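Local structure of putative Type I topoisomerase (Deinococcus radiodurans, 3M4A) at residues A[118-123]-A[213-218]; A[126-131]-A[223-228]; A[307-312]-A[316-321]; A[242-247]-A[326-331]. The protein probably relaxes DNA as a type IB topoisomerase, breaking one strand, letting the duplex unwind and rejoining it without ATP, and is captured here bound to DNA. All blocks are in the same frame, centred on the assembly; numbering follows the deposited sequence.

How the contacts relate
Contacts 2 and 4 are buried helix-to-helix packings, whereas contact 1 is half buried and contact 3 lies on the surface. Contacts 1 and 2 share helix 120-134 and touch: Arg-121 pairs with Glu-228, and Ile-217 packs on Met-127. Both also send a basic side chain from that helix to the phosphates of chain B. Contacts 3 and 4 adjoin on the other side of the chain's centre from contact 1, with Tyr-307 lying against helix 323-337. Contact 4 is purely apolar, while contact 3 combines one helical backbone bond with a small apolar touch.

Contact 1: residues A[118-123]-A[213-218]; sequences LPPRKV and ERRRIH. With nucleotides of chain B.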
# COMPACT_ATOMS: atom_id res chain seq x y z
N LEU A 118 6.99 -21.49 0.11
CA LEU A 118 5.87 -20.56 0.05
C LEU A 118 5.05 -20.58 1.36
O LEU A 118 3.86 -20.91 1.35
CB LEU A 118 4.98 -20.86 -1.17
CG LEU A 118 5.57 -20.55 -2.56
CD1 LEU A 118 4.68 -21.06 -3.70
CD2 LEU A 118 5.83 -19.06 -2.72
N PRO A 119 5.70 -20.20 2.49
CA PRO A 119 4.97 -20.16 3.76
C PRO A 119 4.02 -18.97 3.82
O PRO A 119 4.12 -18.07 2.99
CB PRO A 119 6.08 -19.98 4.80
CG PRO A 119 7.15 -19.21 4.04
CD PRO A 119 7.11 -19.80 2.65
N PRO A 120 3.08 -18.97 4.78
CA PRO A 120 2.02 -17.96 4.79
C PRO A 120 2.50 -16.51 4.73
O PRO A 120 2.00 -15.73 3.92
CB PRO A 120 1.29 -18.25 6.11
CG PRO A 120 1.50 -19.70 6.29
CD PRO A 120 2.91 -19.94 5.88
N ARG A 121 3.48 -16.15 5.56
CA ARG A 121 3.94 -14.77 5.61
C ARG A 121 4.66 -14.37 4.32
O ARG A 121 4.64 -13.20 3.95
CB ARG A 121 4.84 -14.52 6.82
CG ARG A 121 4.08 -14.64 8.13
CD ARG A 121 5.00 -14.43 9.32
NE ARG A 121 5.51 -13.07 9.39
CZ ARG A 121 4.93 -12.04 10.00
NH1 ARG A 121 3.78 -12.17 10.67
NH2 ARG A 121 5.51 -10.86 9.96
N LYS A 122 5.30 -15.31 3.64
CA LYS A 122 5.95 -14.98 2.36
C LYS A 122 4.89 -14.69 1.27
O LYS A 122 4.98 -13.68 0.51
CB LYS A 122 6.90 -16.09 1.91
CG LYS A 122 7.51 -15.82 0.55
CD LYS A 122 8.80 -16.57 0.28
CE LYS A 122 9.45 -16.09 -1.01
NZ LYS A 122 10.84 -16.62 -1.15
N VAL A 123 3.86 -15.52 1.20
CA VAL A 123 2.77 -15.30 0.23
C VAL A 123 2.05 -13.98 0.56
O VAL A 123 1.74 -13.20 -0.34
CB VAL A 123 1.79 -16.47 0.14
CG1 VAL A 123 0.73 -16.21 -0.92
CG2 VAL A 123 2.54 -17.76 -0.23
N GLU A 213 1.26 -29.68 2.98
CA GLU A 213 -0.15 -29.30 3.09
C GLU A 213 -0.34 -27.94 2.42
O GLU A 213 0.51 -27.07 2.58
CB GLU A 213 -0.53 -29.23 4.57
CG GLU A 213 -1.98 -28.98 4.87
CD GLU A 213 -2.27 -29.04 6.37
OE1 GLU A 213 -1.70 -29.91 7.07
OE2 GLU A 213 -3.08 -28.20 6.85
N ARG A 214 -1.45 -27.78 1.69
CA ARG A 214 -1.69 -26.62 0.83
C ARG A 214 -3.04 -25.96 1.16
O ARG A 214 -4.03 -26.66 1.36
CB ARG A 214 -1.70 -27.06 -0.63
CG ARG A 214 -1.92 -25.95 -1.67
CD ARG A 214 -1.55 -26.41 -3.08
NE ARG A 214 -2.16 -27.69 -3.47
CZ ARG A 214 -3.43 -27.85 -3.84
NH1 ARG A 214 -4.28 -26.83 -3.89
NH2 ARG A 214 -3.87 -29.06 -4.16
N ARG A 215 -3.06 -24.63 1.23
CA ARG A 215 -4.31 -23.88 1.43
C ARG A 215 -4.22 -22.49 0.81
O ARG A 215 -3.12 -22.02 0.49
CB ARG A 215 -4.64 -23.76 2.93
CG ARG A 215 -3.60 -23.01 3.75
CD ARG A 215 -3.98 -22.89 5.23
NE ARG A 215 -2.99 -22.12 5.98
CZ ARG A 215 -2.91 -20.79 5.98
NH1 ARG A 215 -3.77 -20.06 5.27
NH2 ARG A 215 -1.98 -20.18 6.69
N ARG A 216 -5.36 -21.82 0.69
CA ARG A 216 -5.41 -20.46 0.19
C ARG A 216 -5.10 -19.43 1.27
O ARG A 216 -5.36 -19.66 2.45
CB ARG A 216 -6.80 -20.13 -0.33
CG ARG A 216 -7.17 -20.74 -1.65
CD ARG A 216 -8.59 -20.36 -2.01
NE ARG A 216 -8.73 -18.91 -2.06
CZ ARG A 216 -9.87 -18.24 -1.97
NH1 ARG A 216 -11.04 -18.88 -1.85
NH2 ARG A 216 -9.86 -16.92 -2.00
N ILE A 217 -4.57 -18.29 0.85
CA ILE A 217 -4.59 -17.09 1.68
C ILE A 217 -5.87 -16.31 1.36
O ILE A 217 -6.05 -15.84 0.24
CB ILE A 217 -3.38 -16.17 1.42
CG1 ILE A 217 -2.06 -16.91 1.64
CG2 ILE A 217 -3.48 -14.92 2.28
CD1 ILE A 217 -1.86 -17.44 3.07
N HIS A 218 -6.75 -16.20 2.35
CA HIS A 218 -8.00 -15.46 2.21
C HIS A 218 -7.84 -14.02 2.71
O HIS A 218 -6.88 -13.70 3.41
CB HIS A 218 -9.11 -16.15 3.01
CG HIS A 218 -9.39 -17.56 2.57
ND1 HIS A 218 -10.41 -17.88 1.69
CD2 HIS A 218 -8.80 -18.73 2.90
CE1 HIS A 218 -10.43 -19.19 1.50
NE2 HIS A 218 -9.46 -19.73 2.22
P DG B 9 13.38 -14.92 -3.60
OP1 DG B 9 12.02 -15.45 -3.27
OP2 DG B 9 13.84 -14.90 -5.00
O5' DG B 9 13.56 -13.44 -3.03
C5' DG B 9 13.23 -13.13 -1.69
C4' DG B 9 13.97 -11.90 -1.22
O4' DG B 9 15.41 -12.10 -1.16
C3' DG B 9 13.83 -10.70 -2.15
O3' DG B 9 13.70 -9.54 -1.35
C2' DG B 9 15.07 -10.76 -3.06
C1' DG B 9 16.13 -11.25 -2.10
N9 DG B 9 17.15 -12.15 -2.60
C8 DG B 9 16.97 -13.20 -3.44
N7 DG B 9 18.04 -13.92 -3.67
C5 DG B 9 19.00 -13.29 -2.92
C6 DG B 9 20.37 -13.60 -2.75
O6 DG B 9 21.03 -14.52 -3.23
N1 DG B 9 20.97 -12.70 -1.90
C2 DG B 9 20.36 -11.64 -1.28
N2 DG B 9 21.10 -10.87 -0.47
N3 DG B 9 19.08 -11.36 -1.40
C4 DG B 9 18.48 -12.20 -2.26
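Val-123 and Ile-217 form the close-packed half of this contact. Val-123 CG1 lies 3.9 Å from Ile-217 CG1, the two side chains meeting at a slant. With CG1 anti to the carbonyl carbon (chi1 -58°), Ile-217 points this branch at helix 120-134, and its CD1 ends 4.5 Å from Pro-120 CB. Met-124 and Met-127 of the same helix also press on Ile-217, while Thr-206 of the neighbouring strand 205-207 touches both Ile-217 and Pro-120.

The outer half faces solvent and is held less specifically. There the extended chain of Arg-215 crosses the ring of Pro-120 at about a right angle, bringing NH2 to 3.5 Å from Pro-120 CG. This is contact without a directional bond; the charge is answered by Glu-221 through a salt bridge at NH1, and a weak bond from NH1 to Arg-216 O adds a little to the hold.

Lys-122 takes no part in this packing; its extended chain carries NZ to 2.7 Å from OP1 of DG9 of chain B, with Leu-113 O and Ala-115 O as further acceptors. A two-stranded antiparallel hairpin thus packs against the first turn of a helix that meets the DNA backbone, within the catalytic core of the type IB topoisomerase family.

Contact 2: residues A[126-131]-A[223-228]; sequences LMTRLL and NAYLRE. With ACY (acetic acid), chain D; nucleotides of chain B.
Thr-128 (chi1 -60°) carries CG2 anti to its backbone N and OG1 anti to the carbonyl carbon, while Tyr-225 swings its ring out anti to N (chi1 -180°), and the two meet at the ring's edge. OG1 sits near the ring plane, 3.4 Å from Tyr-225 CE2; it is already bonded to Met-124 O, and the tyrosine hydroxyl to Asp-112. Leu-226 runs past Thr-128 in the opposite direction, so that its CD2 touches both branches, CG2 at 3.7 Å. Its other methyl meets Leu-131 tip to tip, CD1 to CD1, again at 3.7 Å. Phe-238 of helix 235-254 packs on Thr-128, Leu-131 and Leu-226 together.

Arg-129 faces the DNA instead. Its NH1 gives a nearly straight bond of 2.9 Å to OP2 of DC10 of chain B, and NH2 one of 3.0 Å to OP1, the guanidinium edge gripping the phosphate through two donors, while NE binds O of an acetic acid, probably from the crystallisation liquor, at 2.8 Å. A leucine in its place would probably leave that phosphate without both donors and Asp-185 without its salt-bridge mate. Segments 126-131 and 223-228 cross at -76°, joining helices 120-134 and 219-230 in the helical catalytic core of the type IB family, beside a phosphate-binding surface.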
# COMPACT_ATOMS: atom_id res chain seq x y z
N LEU A 126 4.18 -11.09 -0.56
CA LEU A 126 4.05 -10.94 -2.02
C LEU A 126 2.75 -10.19 -2.36
O LEU A 126 2.71 -9.27 -3.20
CB LEU A 126 4.07 -12.31 -2.70
CG LEU A 126 5.39 -13.08 -2.69
CD1 LEU A 126 5.19 -14.55 -3.06
CD2 LEU A 126 6.35 -12.41 -3.70
N MET A 127 1.67 -10.57 -1.68
CA MET A 127 0.38 -9.92 -1.89
C MET A 127 0.41 -8.45 -1.48
O MET A 127 -0.17 -7.61 -2.16
CB MET A 127 -0.73 -10.68 -1.14
CG MET A 127 -1.00 -12.05 -1.72
SD MET A 127 -2.01 -13.07 -0.62
CE MET A 127 -3.64 -12.58 -1.18
N THR A 128 1.11 -8.15 -0.38
CA THR A 128 1.25 -6.78 0.12
C THR A 128 2.07 -5.96 -0.87
O THR A 128 1.75 -4.81 -1.15
CB THR A 128 1.89 -6.74 1.51
OG1 THR A 128 1.06 -7.47 2.42
CG2 THR A 128 1.98 -5.30 2.00
N ARG A 129 3.11 -6.56 -1.44
CA ARG A 129 3.86 -5.86 -2.49
C ARG A 129 2.95 -5.55 -3.67
O ARG A 129 3.00 -4.46 -4.23
CB ARG A 129 5.11 -6.64 -2.94
CG ARG A 129 5.92 -5.89 -4.00
CD ARG A 129 7.25 -6.54 -4.21
NE ARG A 129 8.11 -6.33 -3.05
CZ ARG A 129 9.34 -6.81 -2.92
NH1 ARG A 129 9.92 -7.48 -3.90
NH2 ARG A 129 10.01 -6.56 -1.82
N LEU A 130 2.11 -6.49 -4.06
CA LEU A 130 1.16 -6.23 -5.17
C LEU A 130 0.15 -5.09 -4.86
O LEU A 130 -0.15 -4.30 -5.74
CB LEU A 130 0.43 -7.50 -5.56
CG LEU A 130 1.33 -8.52 -6.28
CD1 LEU A 130 0.68 -9.90 -6.33
CD2 LEU A 130 1.64 -8.00 -7.70
N LEU A 131 -0.34 -5.02 -3.63
CA LEU A 131 -1.19 -3.90 -3.20
C LEU A 131 -0.45 -2.57 -3.35
O LEU A 131 -1.01 -1.58 -3.82
CB LEU A 131 -1.63 -4.06 -1.75
CG LEU A 131 -2.55 -5.20 -1.34
CD1 LEU A 131 -2.69 -5.31 0.19
CD2 LEU A 131 -3.91 -5.08 -2.02
N ASN A 223 -5.63 -9.34 5.74
CA ASN A 223 -5.93 -8.13 6.49
C ASN A 223 -5.30 -8.12 7.89
O ASN A 223 -4.90 -7.08 8.37
CB ASN A 223 -7.44 -7.86 6.55
CG ASN A 223 -8.01 -7.36 5.22
OD1 ASN A 223 -7.33 -6.66 4.46
ND2 ASN A 223 -9.25 -7.71 4.93
N ALA A 224 -5.19 -9.29 8.53
CA ALA A 224 -4.48 -9.41 9.82
C ALA A 224 -2.98 -9.13 9.70
O ALA A 224 -2.38 -8.49 10.57
CB ALA A 224 -4.71 -10.79 10.44
N TYR A 225 -2.38 -9.62 8.61
CA TYR A 225 -0.98 -9.36 8.30
C TYR A 225 -0.75 -7.86 8.12
O TYR A 225 0.20 -7.30 8.67
CB TYR A 225 -0.59 -10.15 7.05
CG TYR A 225 0.86 -9.98 6.60
CD1 TYR A 225 1.87 -10.68 7.22
CD2 TYR A 225 1.19 -9.11 5.57
CE1 TYR A 225 3.19 -10.55 6.83
CE2 TYR A 225 2.50 -8.96 5.16
CZ TYR A 225 3.51 -9.69 5.79
OH TYR A 225 4.83 -9.57 5.42
N LEU A 226 -1.63 -7.23 7.34
CA LEU A 226 -1.56 -5.77 7.13
C LEU A 226 -1.71 -5.00 8.45
O LEU A 226 -0.97 -4.06 8.70
CB LEU A 226 -2.61 -5.31 6.12
CG LEU A 226 -2.43 -5.78 4.68
CD1 LEU A 226 -3.56 -5.30 3.79
CD2 LEU A 226 -1.07 -5.31 4.15
N ARG A 227 -2.63 -5.42 9.31
CA ARG A 227 -2.73 -4.78 10.63
C ARG A 227 -1.38 -4.80 11.35
O ARG A 227 -0.98 -3.78 11.92
CB ARG A 227 -3.81 -5.44 11.49
CG ARG A 227 -5.22 -5.08 11.07
CD ARG A 227 -6.24 -5.29 12.19
NE ARG A 227 -6.24 -6.66 12.71
CZ ARG A 227 -6.78 -7.72 12.09
NH1 ARG A 227 -7.37 -7.59 10.91
NH2 ARG A 227 -6.72 -8.92 12.66
N GLU A 228 -0.69 -5.93 11.30
CA GLU A 228 0.64 -6.04 11.89
C GLU A 228 1.64 -5.09 11.26
O GLU A 228 2.34 -4.38 11.99
CB GLU A 228 1.19 -7.46 11.81
CG GLU A 228 2.61 -7.56 12.38
CD GLU A 228 3.27 -8.89 12.15
OE1 GLU A 228 2.56 -9.87 11.92
OE2 GLU A 228 4.52 -8.95 12.20
C ACY D . 6.41 -3.91 -0.82
O ACY D . 7.16 -4.92 -0.80
OXT ACY D . 6.39 -3.10 -1.77
CH3 ACY D . 5.51 -3.67 0.35
P DC B 10 13.38 -8.13 -2.04
OP1 DC B 10 12.78 -7.27 -1.03
OP2 DC B 10 12.66 -8.30 -3.32
O5' DC B 10 14.81 -7.52 -2.39
C5' DC B 10 15.71 -7.20 -1.32
C4' DC B 10 17.07 -6.86 -1.88
O4' DC B 10 17.67 -8.05 -2.48
C3' DC B 10 17.07 -5.80 -2.99
O3' DC B 10 18.19 -4.96 -2.86
C2' DC B 10 17.19 -6.61 -4.26
C1' DC B 10 18.16 -7.67 -3.76
N1 DC B 10 18.27 -8.88 -4.59
C2 DC B 10 19.47 -9.59 -4.53
O2 DC B 10 20.39 -9.19 -3.80
N3 DC B 10 19.60 -10.70 -5.29
C4 DC B 10 18.61 -11.11 -6.09
N4 DC B 10 18.80 -12.21 -6.80
C5 DC B 10 17.38 -10.39 -6.15
C6 DC B 10 17.26 -9.29 -5.40

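Contact 3: residues A[307-312]-A[316-321]; sequences YEPRTE and AELEGL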
# COMPACT_ATOMS: atom_id res chain seq x y z
N TYR A 307 10.84 18.50 -6.29
CA TYR A 307 10.89 18.11 -4.88
C TYR A 307 11.89 17.00 -4.59
O TYR A 307 11.78 16.29 -3.58
CB TYR A 307 9.49 17.73 -4.38
CG TYR A 307 8.58 18.92 -4.35
CD1 TYR A 307 8.59 19.80 -3.27
CD2 TYR A 307 7.72 19.19 -5.40
CE1 TYR A 307 7.78 20.91 -3.23
CE2 TYR A 307 6.89 20.32 -5.38
CZ TYR A 307 6.93 21.16 -4.30
OH TYR A 307 6.11 22.27 -4.27
N GLU A 308 12.87 16.86 -5.46
CA GLU A 308 13.97 15.92 -5.26
C GLU A 308 14.80 16.35 -4.05
O GLU A 308 14.90 17.55 -3.76
CB GLU A 308 14.89 15.88 -6.47
CG GLU A 308 14.33 15.18 -7.68
CD GLU A 308 15.33 15.13 -8.81
OE1 GLU A 308 15.90 16.19 -9.14
OE2 GLU A 308 15.58 14.03 -9.34
N PRO A 309 15.38 15.40 -3.32
CA PRO A 309 16.20 15.80 -2.17
C PRO A 309 17.39 16.66 -2.60
O PRO A 309 17.88 16.48 -3.71
CB PRO A 309 16.63 14.47 -1.55
CG PRO A 309 16.50 13.46 -2.67
CD PRO A 309 15.35 13.93 -3.49
N ARG A 310 17.82 17.58 -1.74
CA ARG A 310 18.86 18.56 -2.06
C ARG A 310 20.14 18.39 -1.24
O ARG A 310 21.14 19.07 -1.50
CB ARG A 310 18.33 19.97 -1.82
CG ARG A 310 17.11 20.36 -2.63
CD ARG A 310 16.60 21.73 -2.20
NE ARG A 310 15.66 22.29 -3.16
CZ ARG A 310 15.88 23.35 -3.94
NH1 ARG A 310 17.01 24.05 -3.87
NH2 ARG A 310 14.92 23.75 -4.78
N THR A 311 20.11 17.51 -0.24
CA THR A 311 21.25 17.22 0.63
C THR A 311 21.33 15.72 0.83
O THR A 311 20.38 15.00 0.52
CB THR A 311 21.15 17.86 2.03
OG1 THR A 311 20.18 17.16 2.83
CG2 THR A 311 20.79 19.35 1.93
N GLU A 312 22.46 15.25 1.35
CA GLU A 312 22.66 13.82 1.54
C GLU A 312 21.68 13.26 2.57
O GLU A 312 21.10 12.19 2.36
CB GLU A 312 24.13 13.51 1.91
CG GLU A 312 25.15 13.91 0.84
CD GLU A 312 25.04 13.10 -0.46
OE1 GLU A 312 24.85 11.87 -0.38
OE2 GLU A 312 25.14 13.70 -1.55
N ALA A 316 18.84 10.41 2.30
CA ALA A 316 18.87 9.29 3.23
C ALA A 316 17.55 9.06 3.95
O ALA A 316 17.20 7.92 4.26
CB ALA A 316 20.01 9.47 4.26
N GLU A 317 16.81 10.13 4.25
CA GLU A 317 15.54 10.04 4.96
C GLU A 317 14.43 9.42 4.10
O GLU A 317 13.35 9.10 4.60
CB GLU A 317 15.11 11.41 5.48
CG GLU A 317 15.81 11.83 6.77
CD GLU A 317 15.39 10.99 7.97
OE1 GLU A 317 14.26 11.18 8.48
OE2 GLU A 317 16.19 10.13 8.40
N LEU A 318 14.71 9.29 2.80
CA LEU A 318 13.77 8.70 1.84
C LEU A 318 14.11 7.22 1.54
O LEU A 318 13.51 6.62 0.63
CB LEU A 318 13.76 9.51 0.54
CG LEU A 318 13.43 11.00 0.68
CD1 LEU A 318 13.59 11.74 -0.66
CD2 LEU A 318 12.04 11.20 1.24
N GLU A 319 15.04 6.63 2.29
CA GLU A 319 15.36 5.21 2.11
C GLU A 319 14.11 4.36 2.34
O GLU A 319 13.36 4.60 3.28
CB GLU A 319 16.47 4.76 3.08
CG GLU A 319 16.94 3.30 2.86
CD GLU A 319 17.75 2.72 4.01
OE1 GLU A 319 18.16 3.47 4.93
OE2 GLU A 319 17.98 1.48 3.99
N GLY A 320 13.90 3.36 1.49
CA GLY A 320 12.70 2.52 1.58
C GLY A 320 11.52 3.04 0.77
O GLY A 320 10.45 2.41 0.76
N LEU A 321 11.71 4.19 0.12
CA LEU A 321 10.77 4.75 -0.86
C LEU A 321 11.42 4.73 -2.22
O LEU A 321 12.64 4.87 -2.36
CB LEU A 321 10.40 6.20 -0.50
CG LEU A 321 9.73 6.42 0.86
CD1 LEU A 321 9.45 7.92 1.12
CD2 LEU A 321 8.44 5.65 0.94
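A short surface contact closes the chain round the single turn of helix 312-316, joining the loop that leads into it to the loop that leaves it. Its polar half is the helical bond itself: Ala-316 N donates to Glu-312 O at 2.9 Å, nearly straight at 161°, and the methyl of Ala-316 lies 3.5 Å from the same Glu-312 O. Thr-311, at the N-cap, bonds through OG1 to Gln-314 N and so finishes the start of the turn.

The apolar half is one meeting of Pro-309 and Leu-318. With CG anti to the carbonyl carbon (chi1 -57°), the leucine directs CD1 over to the proline ring, where it touches CG at 3.9 Å and CD at 4.0 Å. Both residues are partly exposed.

From Ala-316 the chain folds through two overlapping turns, type I from Ala-316 to Glu-319 and type II from Leu-318 to Leu-321. Gly-320 occupies the third position of the second, where its positive phi (90°) would press a side chain on the preceding carbonyl oxygen. Helix 323-337 lies beneath both loops: Leu-318 packs on Arg-330, Leu-321 on Lys-329 and Tyr-307 on Met-331, while Pro-309 leans on Gln-314 and Glu-315 of helix 312-316.

Contact 4: residues A[242-247]-A[326-331]; sequences GGTLLA and GALKRM
Leu-245 and Leu-328 mark the nearest approach of two helical segments, their CA atoms 6.7 Å apart. Segment 242-247 belongs to helix 235-254 and segment 326-331 to helix 323-337, each running on in both directions, with its backbone polar groups engaged in the usual i to i-4 bonds. At such a spacing one leucine reaches the other helix's main chain.

That leucine is Leu-328. Its CG stands anti to the backbone N (chi1 178°), which sends both methyls across the interface. CD2 settles on the backbone of the opposite helix, 3.7 Å from Leu-245 CA and 3.8 Å from Leu-245 N, and lies 3.9 Å from Leu-245 CB. Farther out, Leu-245 CD1 also comes to 4.0 Å from Leu-328 CD2. The other methyl, Leu-328 CD1, meets Thr-244 CG2 at 3.9 Å, the two side chains crossing at about a right angle.

Thr-244 divides its work between its branches. Its chi1 of -62° places CG2 anti to the backbone N, where it faces Leu-328, while OG1 bonds to Thr-240 O and Cys-291 N. Ile-294 of helix 292-299 packs on both Thr-244 and Leu-328, and Leu-304 covers Leu-328 as well.

The chemistry across the interface is therefore wholly apolar: within this contact, packing of apolar groups alone joins helix 323-337 to helix 235-254, and the threonine hydroxyl is satisfied outside the interface, which is consistent with its place in such a setting.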
# COMPACT_ATOMS: atom_id res chain seq x y z
N GLY A 242 -1.07 5.18 -3.84
CA GLY A 242 -0.70 4.79 -5.21
C GLY A 242 -1.39 5.58 -6.31
O GLY A 242 -0.75 5.93 -7.30
N GLY A 243 -2.68 5.88 -6.13
CA GLY A 243 -3.37 6.78 -7.06
C GLY A 243 -2.76 8.17 -7.16
O GLY A 243 -2.58 8.70 -8.25
N THR A 244 -2.41 8.73 -6.00
CA THR A 244 -1.76 10.04 -5.91
C THR A 244 -0.36 10.00 -6.56
O THR A 244 -0.01 10.90 -7.33
CB THR A 244 -1.69 10.50 -4.45
OG1 THR A 244 -3.01 10.65 -3.93
CG2 THR A 244 -0.93 11.84 -4.32
N LEU A 245 0.38 8.92 -6.29
CA LEU A 245 1.72 8.73 -6.86
C LEU A 245 1.64 8.64 -8.39
O LEU A 245 2.37 9.33 -9.10
CB LEU A 245 2.37 7.48 -6.28
CG LEU A 245 3.75 7.14 -6.85
CD1 LEU A 245 4.78 8.20 -6.49
CD2 LEU A 245 4.21 5.75 -6.40
N LEU A 246 0.74 7.79 -8.89
CA LEU A 246 0.57 7.62 -10.34
C LEU A 246 0.19 8.94 -11.01
O LEU A 246 0.74 9.30 -12.05
CB LEU A 246 -0.46 6.51 -10.67
CG LEU A 246 -0.51 6.03 -12.11
CD1 LEU A 246 0.76 5.32 -12.49
CD2 LEU A 246 -1.70 5.12 -12.32
N ALA A 247 -0.73 9.68 -10.40
CA ALA A 247 -1.09 11.01 -10.87
C ALA A 247 0.12 11.95 -10.90
O ALA A 247 0.37 12.64 -11.90
CB ALA A 247 -2.21 11.60 -10.02
N GLY A 326 9.63 9.26 -2.86
CA GLY A 326 10.37 10.21 -2.05
C GLY A 326 10.02 11.62 -2.45
O GLY A 326 9.77 12.47 -1.59
N ALA A 327 10.00 11.88 -3.74
CA ALA A 327 9.64 13.21 -4.23
C ALA A 327 8.19 13.54 -3.86
O ALA A 327 7.89 14.69 -3.49
CB ALA A 327 9.88 13.33 -5.72
N LEU A 328 7.30 12.56 -3.95
CA LEU A 328 5.90 12.77 -3.54
C LEU A 328 5.78 13.14 -2.05
O LEU A 328 5.06 14.08 -1.67
CB LEU A 328 5.03 11.54 -3.85
CG LEU A 328 3.56 11.65 -3.42
CD1 LEU A 328 2.88 12.82 -4.11
CD2 LEU A 328 2.82 10.35 -3.72
N LYS A 329 6.51 12.42 -1.21
CA LYS A 329 6.51 12.72 0.20
C LYS A 329 6.90 14.16 0.45
O LYS A 329 6.25 14.86 1.20
CB LYS A 329 7.47 11.82 0.96
CG LYS A 329 7.26 11.93 2.46
CD LYS A 329 8.20 11.09 3.26
CE LYS A 329 7.79 11.14 4.73
NZ LYS A 329 8.81 10.57 5.64
N ARG A 330 7.97 14.59 -0.21
CA ARG A 330 8.46 15.96 -0.06
C ARG A 330 7.47 16.98 -0.62
O ARG A 330 7.27 18.04 -0.01
CB ARG A 330 9.83 16.10 -0.70
CG ARG A 330 10.90 15.40 0.10
CD ARG A 330 12.25 15.46 -0.57
NE ARG A 330 12.69 16.84 -0.76
CZ ARG A 330 13.24 17.60 0.18
NH1 ARG A 330 13.45 17.13 1.40
NH2 ARG A 330 13.58 18.84 -0.12
N MET A 331 6.82 16.65 -1.74
CA MET A 331 5.75 17.53 -2.26
C MET A 331 4.61 17.68 -1.26
O MET A 331 4.12 18.80 -1.03
CB MET A 331 5.22 17.02 -3.61
CG MET A 331 4.15 17.90 -4.20
SD MET A 331 3.43 17.21 -5.71
CE MET A 331 4.62 17.70 -6.93